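Local coordinates for folylpolyglutamate synthase protein FOLC (Mycobacterium tuberculosis, PDB 2VOS), which probably adds glutamate to dihydropteroate and, successively, to tetrahydrofolate, using ATP and magnesium, to make dihydrofolate and folylpolyglutamates, at residues Asp388-Leu391 / Ala392-Pro396. Residues are numbered along the deposited sequence; the frame is centred on the assembly and turned at random.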
# COMPACT_ATOMS: atom_id res chain seq x y z
N ASP A 388 -12.47 14.41 -7.59
CA ASP A 388 -12.95 15.63 -6.90
C ASP A 388 -12.68 15.59 -5.36
O ASP A 388 -12.24 16.58 -4.78
CB ASP A 388 -14.44 15.85 -7.20
CG ASP A 388 -14.95 17.14 -6.62
OD1 ASP A 388 -14.50 18.23 -7.09
OD2 ASP A 388 -15.80 17.06 -5.69
N GLY A 389 -12.91 14.43 -4.72
CA GLY A 389 -12.56 14.25 -3.31
C GLY A 389 -11.05 14.42 -3.04
O GLY A 389 -10.63 15.00 -2.01
N ILE A 390 -10.21 13.89 -3.93
CA ILE A 390 -8.75 14.14 -3.82
C ILE A 390 -8.43 15.66 -3.89
O ILE A 390 -7.69 16.16 -3.05
CB ILE A 390 -7.96 13.38 -4.90
CG1 ILE A 390 -8.05 11.87 -4.59
CG2 ILE A 390 -6.47 13.78 -4.89
CD1 ILE A 390 -7.91 10.95 -5.84
N LEU A 391 -8.96 16.37 -4.88
CA LEU A 391 -8.61 17.76 -5.04
C LEU A 391 -9.11 18.59 -3.84
O LEU A 391 -8.42 19.50 -3.34
CB LEU A 391 -9.23 18.30 -6.34
CG LEU A 391 -8.59 17.69 -7.61
CD1 LEU A 391 -9.50 17.79 -8.85
CD2 LEU A 391 -7.23 18.32 -7.86
N ALA A 392 -10.30 18.25 -3.37
CA ALA A 392 -10.91 19.00 -2.27
C ALA A 392 -10.07 18.84 -0.96
O ALA A 392 -9.95 19.78 -0.18
CB ALA A 392 -12.34 18.56 -2.05
N ALA A 393 -9.43 17.69 -0.78
CA ALA A 393 -8.61 17.46 0.40
C ALA A 393 -7.29 18.21 0.28
O ALA A 393 -6.69 18.60 1.30
CB ALA A 393 -8.31 15.93 0.58
N LEU A 394 -6.82 18.43 -0.95
CA LEU A 394 -5.49 19.03 -1.14
C LEU A 394 -5.54 20.53 -1.33
O LEU A 394 -4.53 21.23 -1.13
CB LEU A 394 -4.75 18.38 -2.32
CG LEU A 394 -4.52 16.89 -2.05
CD1 LEU A 394 -3.97 16.12 -3.28
CD2 LEU A 394 -3.62 16.74 -0.85
N GLU A 395 -6.72 21.05 -1.71
CA GLU A 395 -6.81 22.50 -1.99
C GLU A 395 -6.40 23.38 -0.83
O GLU A 395 -5.80 24.42 -1.04
CB GLU A 395 -8.21 22.88 -2.46
CG GLU A 395 -8.28 24.35 -2.90
CD GLU A 395 -8.59 25.29 -1.74
OE1 GLU A 395 -9.03 24.77 -0.70
OE2 GLU A 395 -8.40 26.52 -1.87
N PRO A 396 -6.74 23.00 0.41
CA PRO A 396 -6.31 23.82 1.54
C PRO A 396 -4.77 23.87 1.76
O PRO A 396 -4.30 24.72 2.52
CB PRO A 396 -6.99 23.16 2.74
CG PRO A 396 -8.20 22.44 2.15
CD PRO A 396 -7.62 21.89 0.86
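The carbonyl oxygen of Leu391 accepts two backbone N-H groups. Glu395 N donates the shorter bond, 2.8 Å to Leu391 O, and meets the carbonyl nearly end-on (C=O...N 165°). Leu394 N adds a weak bond to the same oxygen. Ile390 O also receives two N-H groups, from Ala393 and Leu394, but both bonds are weak. Toward the start, Ala392 N bonds Asp388 O at 2.9 Å, and Ala393 N bonds Gly389 O at 3.2 Å. Weak i+3 bonds thus join the i+4 pattern toward the 394 end, where the i+4 bond of Leu394 N is itself weak.

Ile390 and Leu394 lie side by side and point the same way. With CG1 beside the backbone N (chi1 -68°), Ile390 CG2 lies anti to that N and touches Leu394 CD1 at 3.8 Å. Leu394 CG also sits 3.4 Å from Ile390 O. Both side chains pack on Ala359 of helix 356-368. Leu391 faces helix 414-425 instead, against Ala420 and Phe425. Asp388 OD2 forms a salt bridge with Arg424 of that helix, and Glu395 OE2 one with Arg429.

The side chain of Ile390 comes within about 5 Å of that of the magnesium ligand His354. This short helix is the crossover of a beta-alpha-beta unit, between parallel strands 374-379 and 400-403 of the Mur ligase C-terminal, glutamate ligase domain.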